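PDB 5ZU4: natterin-like protein from Lethenteron camtschaticum, which probably binds carbohydrate through a jacalin-like lectin domain and, as a member of the aerolysin-like family, probably assembles into membrane pores. Local coordinates for residues 71-76 / 95-100; 43-48 / 133-138; 152-157 / 275-280. All coordinates share one frame; numbering follows the deposited sequence.

Interaction 1. Residues 71-76 / 95-100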
loop_
_atom_site.group_PDB
_atom_site.type_symbol
_atom_site.label_atom_id
_atom_site.label_comp_id
_atom_site.label_asym_id
_atom_site.label_seq_id
_atom_site.Cartn_x
_atom_site.Cartn_y
_atom_site.Cartn_z
ATOM N N SER B 71 16.651 11.171 -3.476
ATOM C CA SER B 71 15.339 10.793 -3.988
ATOM C C SER B 71 14.267 11.602 -3.282
ATOM O O SER B 71 14.171 11.545 -2.060
ATOM C CB SER B 71 15.082 9.307 -3.710
ATOM O OG SER B 71 15.963 8.486 -4.469
ATOM N N GLY B 72 13.481 12.369 -4.042
ATOM C CA GLY B 72 12.398 13.193 -3.459
ATOM C C GLY B 72 12.804 14.562 -2.922
ATOM O O GLY B 72 11.982 15.290 -2.374
ATOM N N GLU B 73 14.068 14.924 -3.095
ATOM C CA GLU B 73 14.558 16.238 -2.716
ATOM C C GLU B 73 14.475 17.123 -3.964
ATOM O O GLU B 73 14.952 16.740 -5.022
ATOM C CB GLU B 73 16.013 16.117 -2.239
ATOM C CG GLU B 73 16.651 17.407 -1.745
ATOM C CD GLU B 73 18.091 17.220 -1.268
ATOM O OE1 GLU B 73 18.717 16.176 -1.605
ATOM O OE2 GLU B 73 18.594 18.129 -0.554
ATOM N N PHE B 74 13.919 18.317 -3.832
ATOM C CA PHE B 74 13.830 19.234 -4.957
ATOM C C PHE B 74 14.427 20.567 -4.589
ATOM O O PHE B 74 14.894 20.721 -3.485
ATOM C CB PHE B 74 12.381 19.361 -5.453
ATOM C CG PHE B 74 11.399 19.769 -4.391
ATOM C CD1 PHE B 74 10.925 18.843 -3.458
ATOM C CD2 PHE B 74 10.928 21.083 -4.341
ATOM C CE1 PHE B 74 10.038 19.241 -2.470
ATOM C CE2 PHE B 74 10.026 21.478 -3.374
ATOM C CZ PHE B 74 9.589 20.562 -2.428
ATOM N N ILE B 75 14.424 21.524 -5.520
ATOM C CA ILE B 75 15.023 22.843 -5.290
ATOM C C ILE B 75 13.988 23.826 -4.734
ATOM O O ILE B 75 12.917 24.039 -5.332
ATOM C CB ILE B 75 15.700 23.380 -6.564
ATOM C CG1 ILE B 75 16.934 22.538 -6.895
ATOM C CG2 ILE B 75 16.129 24.840 -6.391
ATOM C CD1 ILE B 75 17.418 22.707 -8.320
ATOM N N LYS B 76 14.319 24.412 -3.580
ATOM C CA LYS B 76 13.498 25.437 -2.948
ATOM C C LYS B 76 13.760 26.832 -3.511
ATOM O O LYS B 76 12.843 27.669 -3.566
ATOM C CB LYS B 76 13.796 25.472 -1.461
ATOM C CG LYS B 76 13.015 26.491 -0.654
ATOM C CD LYS B 76 12.994 26.128 0.835
ATOM C CE LYS B 76 14.356 26.281 1.506
ATOM N NZ LYS B 76 14.374 25.777 2.916
ATOM N N ILE B 95 19.264 26.085 -2.697
ATOM C CA ILE B 95 18.880 25.461 -1.431
ATOM C C ILE B 95 17.759 24.493 -1.745
ATOM O O ILE B 95 16.827 24.850 -2.458
ATOM C CB ILE B 95 18.366 26.484 -0.401
ATOM C CG1 ILE B 95 19.448 27.549 -0.114
ATOM C CG2 ILE B 95 17.998 25.777 0.897
ATOM C CD1 ILE B 95 18.954 28.809 0.575
ATOM N N THR B 96 17.835 23.288 -1.188
ATOM C CA THR B 96 16.856 22.247 -1.468
ATOM C C THR B 96 15.657 22.255 -0.531
ATOM O O THR B 96 15.606 22.983 0.455
ATOM C CB THR B 96 17.488 20.862 -1.418
ATOM O OG1 THR B 96 17.731 20.489 -0.059
ATOM C CG2 THR B 96 18.783 20.833 -2.225
ATOM N N SER B 97 14.679 21.434 -0.889
ATOM C CA SER B 97 13.531 21.099 -0.043
ATOM C C SER B 97 13.920 20.513 1.345
ATOM O O SER B 97 13.124 20.529 2.261
ATOM C CB SER B 97 12.623 20.110 -0.811
ATOM O OG SER B 97 13.316 18.907 -1.218
ATOM N N ARG B 98 15.134 19.985 1.473
ATOM C CA ARG B 98 15.669 19.486 2.746
ATOM C C ARG B 98 16.688 20.452 3.360
ATOM O O ARG B 98 17.488 20.034 4.188
ATOM C CB ARG B 98 16.358 18.121 2.550
ATOM C CG ARG B 98 15.625 17.117 1.666
ATOM C CD ARG B 98 14.760 16.130 2.431
ATOM N NE ARG B 98 14.020 15.215 1.536
ATOM C CZ ARG B 98 14.509 14.110 0.954
ATOM N NH1 ARG B 98 13.716 13.372 0.177
ATOM N NH2 ARG B 98 15.778 13.731 1.124
ATOM N N SER B 99 16.669 21.726 2.950
ATOM C CA SER B 99 17.577 22.745 3.484
ATOM C C SER B 99 19.081 22.497 3.270
ATOM O O SER B 99 19.896 23.122 3.928
ATOM C CB SER B 99 17.285 22.971 4.971
ATOM O OG SER B 99 15.942 23.369 5.145
ATOM N N ARG B 100 19.442 21.605 2.345
ATOM C CA ARG B 100 20.838 21.389 1.977
ATOM C C ARG B 100 21.225 22.474 0.982
ATOM O O ARG B 100 20.397 22.914 0.184
ATOM C CB ARG B 100 21.071 20.000 1.374
ATOM C CG ARG B 100 20.871 18.832 2.345
ATOM C CD ARG B 100 21.683 17.597 1.945
ATOM N NE ARG B 100 21.399 17.146 0.576
ATOM C CZ ARG B 100 22.117 16.253 -0.114
ATOM N NH1 ARG B 100 23.200 15.685 0.408
ATOM N NH2 ARG B 100 21.744 15.907 -1.349
#
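At the open end of the beta hairpin of strands 75-82 and 89-96, in the jacalin-like lectin domain, Glu73 reaches across to Thr96 and Arg100. Its extended chain leaves with CG anti to the backbone N (chi1 -177°), which lays the carboxylate beside both partners. Arg100 grips it side-on with two nitrogens, NE giving to OE2 at 3.2 Å and NH2 to OE1 at 3.0 Å, each on the syn lone pair; NH2 also gives to Glu68 O. The anti lone pair of OE2 takes the Thr96 hydroxyl (OG1 to OE2 2.6 Å), so two donors hold this one oxygen. Thr96 OG1 in turn accepts from Arg98 N, an ST turn within the type I turn from Thr96 to Ser99. The Arg98 guanidinium lies over Glu73 CB, its NH1 bonding Ser71 O at 2.9 Å, while its NH2 pairs with Glu70. Lys76 N to Ile95 O (2.8 Å) and Ser97 N to Phe74 O (2.7 Å) flank the non-hydrogen-bonded pair Ile75-Thr96, and the Lys76 amine salt-bridges Glu170 of the second subunit. Ser97 meets Phe74 twice more: OG accepts from Phe74 N at 2.7 Å, and CB stands over the ring in a CH-pi contact, 3.4 Å from the centroid.

Interaction 2. Residues 43-48 / 133-138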
loop_
_atom_site.group_PDB
_atom_site.type_symbol
_atom_site.label_atom_id
_atom_site.label_comp_id
_atom_site.label_asym_id
_atom_site.label_seq_id
_atom_site.Cartn_x
_atom_site.Cartn_y
_atom_site.Cartn_z
ATOM N N ARG B 43 33.904 27.845 -15.023
ATOM C CA ARG B 43 34.704 27.271 -16.104
ATOM C C ARG B 43 33.947 26.142 -16.778
ATOM O O ARG B 43 33.858 26.101 -18.004
ATOM C CB ARG B 43 36.061 26.765 -15.577
ATOM C CG ARG B 43 37.028 27.880 -15.170
ATOM C CD ARG B 43 37.795 28.462 -16.354
ATOM N NE ARG B 43 38.902 27.574 -16.750
ATOM C CZ ARG B 43 39.155 27.101 -17.978
ATOM N NH1 ARG B 43 40.200 26.290 -18.154
ATOM N NH2 ARG B 43 38.408 27.432 -19.033
ATOM N N GLY B 44 33.422 25.223 -15.966
ATOM C CA GLY B 44 32.691 24.057 -16.462
ATOM C C GLY B 44 31.604 23.529 -15.538
ATOM O O GLY B 44 31.633 23.713 -14.308
ATOM N N VAL B 45 30.627 22.877 -16.155
ATOM C CA VAL B 45 29.616 22.139 -15.434
ATOM C C VAL B 45 29.576 20.723 -15.979
ATOM O O VAL B 45 29.588 20.535 -17.199
ATOM C CB VAL B 45 28.230 22.771 -15.602
ATOM C CG1 VAL B 45 27.252 22.056 -14.717
ATOM C CG2 VAL B 45 28.247 24.238 -15.216
ATOM N N GLN B 46 29.543 19.742 -15.075
ATOM C CA GLN B 46 29.097 18.371 -15.404
ATOM C C GLN B 46 27.708 18.084 -14.773
ATOM O O GLN B 46 27.464 18.339 -13.576
ATOM C CB GLN B 46 30.137 17.330 -14.953
ATOM C CG GLN B 46 29.904 15.923 -15.470
ATOM C CD GLN B 46 31.103 15.000 -15.267
ATOM O OE1 GLN B 46 32.002 15.255 -14.444
ATOM N NE2 GLN B 46 31.110 13.905 -16.011
ATOM N N VAL B 47 26.812 17.535 -15.588
ATOM C CA VAL B 47 25.405 17.379 -15.224
ATOM C C VAL B 47 24.937 15.950 -15.482
ATOM O O VAL B 47 25.095 15.446 -16.600
ATOM C CB VAL B 47 24.545 18.344 -16.050
ATOM C CG1 VAL B 47 23.120 18.385 -15.513
ATOM C CG2 VAL B 47 25.126 19.740 -15.987
ATOM N N TRP B 48 24.347 15.318 -14.464
ATOM C CA TRP B 48 23.770 13.984 -14.595
ATOM C C TRP B 48 22.233 14.064 -14.468
ATOM O O TRP B 48 21.708 14.748 -13.589
ATOM C CB TRP B 48 24.253 13.053 -13.481
ATOM C CG TRP B 48 25.724 12.658 -13.371
ATOM C CD1 TRP B 48 26.235 11.389 -13.504
ATOM C CD2 TRP B 48 26.833 13.484 -12.986
ATOM N NE1 TRP B 48 27.587 11.384 -13.267
ATOM C CE2 TRP B 48 27.978 12.652 -12.934
ATOM C CE3 TRP B 48 26.977 14.842 -12.685
ATOM C CZ2 TRP B 48 29.242 13.143 -12.602
ATOM C CZ3 TRP B 48 28.226 15.326 -12.356
ATOM C CH2 TRP B 48 29.347 14.480 -12.319
ATOM N N SER B 133 35.517 27.504 -23.649
ATOM C CA SER B 133 36.505 27.281 -22.577
ATOM C C SER B 133 35.837 27.450 -21.209
ATOM O O SER B 133 36.220 26.798 -20.230
ATOM C CB SER B 133 37.708 28.254 -22.678
ATOM O OG SER B 133 38.702 27.774 -23.565
ATOM N N ASP B 134 34.859 28.348 -21.151
ATOM C CA ASP B 134 34.104 28.601 -19.931
ATOM C C ASP B 134 32.586 28.369 -20.135
ATOM O O ASP B 134 32.134 27.959 -21.216
ATOM C CB ASP B 134 34.353 30.043 -19.482
ATOM C CG ASP B 134 35.821 30.441 -19.543
ATOM O OD1 ASP B 134 36.697 29.611 -19.211
ATOM O OD2 ASP B 134 36.079 31.606 -19.894
ATOM N N ILE B 135 31.812 28.628 -19.083
ATOM C CA ILE B 135 30.359 28.726 -19.196
ATOM C C ILE B 135 30.069 30.183 -19.439
ATOM O O ILE B 135 30.087 30.995 -18.510
ATOM C CB ILE B 135 29.613 28.241 -17.928
ATOM C CG1 ILE B 135 30.001 26.790 -17.600
ATOM C CG2 ILE B 135 28.106 28.407 -18.106
ATOM C CD1 ILE B 135 29.758 25.767 -18.706
ATOM N N ASP B 136 29.824 30.512 -20.696
ATOM C CA ASP B 136 29.467 31.870 -21.064
ATOM C C ASP B 136 28.145 32.284 -20.421
ATOM O O ASP B 136 28.046 33.360 -19.834
ATOM C CB ASP B 136 29.432 32.029 -22.590
ATOM C CG ASP B 136 30.809 31.883 -23.226
ATOM O OD1 ASP B 136 31.328 30.741 -23.338
ATOM O OD2 ASP B 136 31.373 32.930 -23.611
ATOM N N SER B 137 27.137 31.419 -20.521
ATOM C CA SER B 137 25.825 31.656 -19.904
ATOM C C SER B 137 25.194 30.319 -19.561
ATOM O O SER B 137 25.575 29.305 -20.128
ATOM C CB SER B 137 24.915 32.461 -20.841
ATOM O OG SER B 137 24.749 31.791 -22.087
ATOM N N MET B 138 24.273 30.310 -18.600
ATOM C CA MET B 138 23.526 29.094 -18.269
ATOM C C MET B 138 22.274 29.433 -17.479
ATOM O O MET B 138 22.239 30.425 -16.752
ATOM C CB MET B 138 24.390 28.112 -17.466
ATOM C CG MET B 138 23.914 26.669 -17.502
ATOM S SD MET B 138 24.757 25.602 -16.331
ATOM C CE MET B 138 25.667 24.468 -17.324
#
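Arg43 meets Ser133 and Asp134 by doubling back on itself. Its CB points away from residues 133-138, with CG beside the backbone N; bends at chi2 and chi3 then swing the chain round. CD is the first atom to arrive, 3.3 Å from Asp134 OD1, and NE passes farther from the same oxygen. At the tip NH2 makes the salt bridge, 2.8 Å from Asp134 OD1. That oxygen is met nearly along its C-O axis, with the carboxylate plane almost perpendicular to the guanidinium (87°), and NH2 alone of the guanidinium nitrogens makes the bond to it. Arg88 pairs with the other carboxylate oxygen, OD2, and thus Asp134 is held between two arginines.

This is the beta-prism fold of jacalin-like lectins, in which strand 42-49 of one sheet packs against the start of strand 135-155 in another; the two short strand segments run 50° apart. A glycerol, probably from the crystallisation liquor, is bound here by the backbone N of Ser133 and of Asp134 and by Asp136 OD2, a placing consistent with the sugar pocket of jacalin-related lectins.

Arg43 and Gly44 form a classic beta bulge opposite Ser36. Beyond it Val45 points toward residues 133-138. Its CG2 lies 3.9 Å from Ile135 CG1, the two side chains crossing at about a right angle. Met138 comes to Val45 tip to tip, CE closing to 3.3 Å from CG2, while Ile135 CG1 comes to 4.0 Å from Gly44 CA. Met138 also touches Phe19 and Val127.

Interaction 3. Residues 152-157 / 275-280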
loop_
_atom_site.group_PDB
_atom_site.type_symbol
_atom_site.label_atom_id
_atom_site.label_comp_id
_atom_site.label_asym_id
_atom_site.label_seq_id
_atom_site.Cartn_x
_atom_site.Cartn_y
_atom_site.Cartn_z
ATOM N N GLN B 152 -1.316 7.195 -18.070
ATOM C CA GLN B 152 -2.582 6.929 -18.758
ATOM C C GLN B 152 -2.320 6.293 -20.115
ATOM O O GLN B 152 -1.168 5.966 -20.397
ATOM C CB GLN B 152 -3.416 8.199 -18.846
ATOM C CG GLN B 152 -2.784 9.306 -19.667
ATOM C CD GLN B 152 -3.510 10.608 -19.460
ATOM O OE1 GLN B 152 -3.407 11.219 -18.396
ATOM N NE2 GLN B 152 -4.267 11.029 -20.451
ATOM N N ASP B 153 -3.387 6.049 -20.896
ATOM C CA ASP B 153 -3.353 5.314 -22.192
ATOM C C ASP B 153 -2.619 3.991 -22.034
ATOM O O ASP B 153 -1.708 3.647 -22.826
ATOM C CB ASP B 153 -2.722 6.147 -23.341
ATOM C CG ASP B 153 -3.439 7.494 -23.581
ATOM O OD1 ASP B 153 -4.641 7.637 -23.216
ATOM O OD2 ASP B 153 -2.784 8.418 -24.141
ATOM N N MET B 154 -3.002 3.256 -20.992
ATOM C CA MET B 154 -2.268 2.053 -20.627
ATOM C C MET B 154 -2.516 0.947 -21.650
ATOM O O MET B 154 -3.664 0.621 -21.975
ATOM C CB MET B 154 -2.688 1.599 -19.226
ATOM C CG MET B 154 -2.001 0.349 -18.699
ATOM S SD MET B 154 -0.211 0.452 -18.684
ATOM C CE MET B 154 0.104 1.553 -17.304
ATOM N N LYS B 155 -1.442 0.363 -22.155
ATOM C CA LYS B 155 -1.550 -0.738 -23.109
ATOM C C LYS B 155 -0.650 -1.902 -22.692
ATOM O O LYS B 155 0.447 -1.698 -22.138
ATOM C CB LYS B 155 -1.237 -0.243 -24.540
ATOM C CG LYS B 155 -2.474 0.354 -25.201
ATOM C CD LYS B 155 -2.214 1.475 -26.222
ATOM C CE LYS B 155 -3.552 2.084 -26.697
ATOM N NZ LYS B 155 -3.455 3.474 -27.227
ATOM N N TYR B 156 -1.151 -3.115 -22.930
ATOM C CA TYR B 156 -0.410 -4.350 -22.727
ATOM C C TYR B 156 -0.295 -4.986 -24.120
ATOM O O TYR B 156 -1.127 -5.811 -24.491
ATOM C CB TYR B 156 -1.199 -5.243 -21.752
ATOM C CG TYR B 156 -1.571 -4.534 -20.477
ATOM C CD1 TYR B 156 -0.624 -4.345 -19.475
ATOM C CD2 TYR B 156 -2.858 -4.029 -20.269
ATOM C CE1 TYR B 156 -0.950 -3.687 -18.293
ATOM C CE2 TYR B 156 -3.180 -3.366 -19.090
ATOM C CZ TYR B 156 -2.202 -3.193 -18.114
ATOM O OH TYR B 156 -2.467 -2.542 -16.938
ATOM N N PRO B 157 0.711 -4.580 -24.911
ATOM C CA PRO B 157 0.669 -4.914 -26.347
ATOM C C PRO B 157 0.860 -6.412 -26.674
ATOM O O PRO B 157 0.422 -6.848 -27.735
ATOM C CB PRO B 157 1.790 -4.045 -26.942
ATOM C CG PRO B 157 2.772 -3.918 -25.823
ATOM C CD PRO B 157 1.965 -3.895 -24.548
ATOM N N LEU B 275 3.828 -8.959 -17.788
ATOM C CA LEU B 275 3.440 -8.468 -19.114
ATOM C C LEU B 275 4.146 -7.132 -19.382
ATOM O O LEU B 275 4.277 -6.324 -18.475
ATOM C CB LEU B 275 1.907 -8.251 -19.215
ATOM C CG LEU B 275 0.992 -9.478 -19.194
ATOM C CD1 LEU B 275 -0.485 -9.104 -19.241
ATOM C CD2 LEU B 275 1.317 -10.411 -20.348
ATOM N N PRO B 276 4.596 -6.888 -20.623
ATOM C CA PRO B 276 5.119 -5.548 -20.910
ATOM C C PRO B 276 3.983 -4.550 -21.034
ATOM O O PRO B 276 2.856 -4.927 -21.414
ATOM C CB PRO B 276 5.818 -5.720 -22.267
ATOM C CG PRO B 276 6.041 -7.176 -22.394
ATOM C CD PRO B 276 4.846 -7.800 -21.744
ATOM N N TYR B 277 4.265 -3.287 -20.746
ATOM C CA TYR B 277 3.240 -2.252 -20.897
ATOM C C TYR B 277 3.798 -1.020 -21.621
ATOM O O TYR B 277 5.011 -0.769 -21.590
ATOM C CB TYR B 277 2.632 -1.858 -19.512
ATOM C CG TYR B 277 3.447 -0.841 -18.706
ATOM C CD1 TYR B 277 3.321 0.526 -18.946
ATOM C CD2 TYR B 277 4.328 -1.242 -17.711
ATOM C CE1 TYR B 277 4.050 1.456 -18.223
ATOM C CE2 TYR B 277 5.063 -0.313 -17.004
ATOM C CZ TYR B 277 4.913 1.033 -17.267
ATOM O OH TYR B 277 5.622 1.970 -16.580
ATOM N N THR B 278 2.896 -0.267 -22.240
ATOM C CA THR B 278 3.194 1.074 -22.708
ATOM C C THR B 278 2.109 1.984 -22.183
ATOM O O THR B 278 0.952 1.568 -22.038
ATOM C CB THR B 278 3.233 1.213 -24.273
ATOM O OG1 THR B 278 1.923 0.965 -24.835
ATOM C CG2 THR B 278 4.278 0.266 -24.866
ATOM N N ALA B 279 2.497 3.221 -21.904
ATOM C CA ALA B 279 1.575 4.230 -21.400
ATOM C C ALA B 279 2.185 5.608 -21.629
ATOM O O ALA B 279 3.304 5.721 -22.114
ATOM C CB ALA B 279 1.324 3.987 -19.909
ATOM N N LEU B 280 1.468 6.655 -21.261
ATOM C CA LEU B 280 2.069 7.964 -21.253
ATOM C C LEU B 280 1.906 8.622 -19.896
ATOM O O LEU B 280 0.846 8.528 -19.254
ATOM C CB LEU B 280 1.591 8.812 -22.442
ATOM C CG LEU B 280 0.384 9.730 -22.511
ATOM C CD1 LEU B 280 0.468 10.860 -21.505
ATOM C CD2 LEU B 280 0.317 10.318 -23.915
#
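An antiparallel strand pair broken by a beta bulge joins Gln152 to Leu280 and Lys155 to Thr278 in the aerolysin-like part of the molecule. Each couple exchanges two backbone hydrogen bonds: Gln152 N to Leu280 O is 2.8 Å, with Leu280 N returning to Gln152 O, and Lys155 N to Thr278 O is 2.7 Å, with Thr278 N returning to Lys155 O. Between them Asp153 and Met154 stand opposite Ala279 alone, which shifts the register by one. Asp153 takes up the extra residue with left-handed backbone angles (phi 51°, psi 48°), and the chain turns a corner there.

Gln152, Lys155, Thr278 and Leu280 share one face. On it Gln152 and Leu280 run side by side, CG to CD1 4.0 Å, and Lys155 CB rests 3.4 Å from Thr278 OG1. Met154 lies on the other side, and bends at chi2 and chi3 bring its end back to the neighbouring strand. SD reaches Tyr277 CD1 at 3.5 Å, an oblique Met-aromatic contact, and CE touches Ala279 CB at 3.8 Å. Farther along, Tyr156 crosses Tyr277 obliquely, its CD1 4.1 Å from Tyr277 CB, and Pro157 CD sits against Pro276 O.

Both tyrosine hydroxyls bond beyond the pair, Tyr156 OH to Gly217 O and Tyr277 OH to Ser201 O, while Trp200 meets the Tyr277 ring edge-to-face. Strand 213-223 covers Met154 and Tyr156 through Val214, Ala216 and Pro219, and strand 290-313 hydrogen-bonds to strand 260-285 through Tyr277 and Ala279.

In the fold
From the N terminus the chain first enters interaction 2 with residues 43-48, and this contact closes only at 133-138, after 84 intervening residues. Interaction 1 opens and shuts within that span, and all four segments belong to the jacalin-like lectin domain, the centres of the two contacts lying 22 Å apart. Interaction 1 joins the base of a hairpin, whereas interaction 2 brings two sheets of the prism together. Strand 135-155 then runs on from interaction 2 to interaction 3, whose second half, 275-280, returns after 117 intervening residues in the aerolysin-like part. Interaction 3 follows the others in series and lies about 21 Å from interaction 2 between nearest atoms.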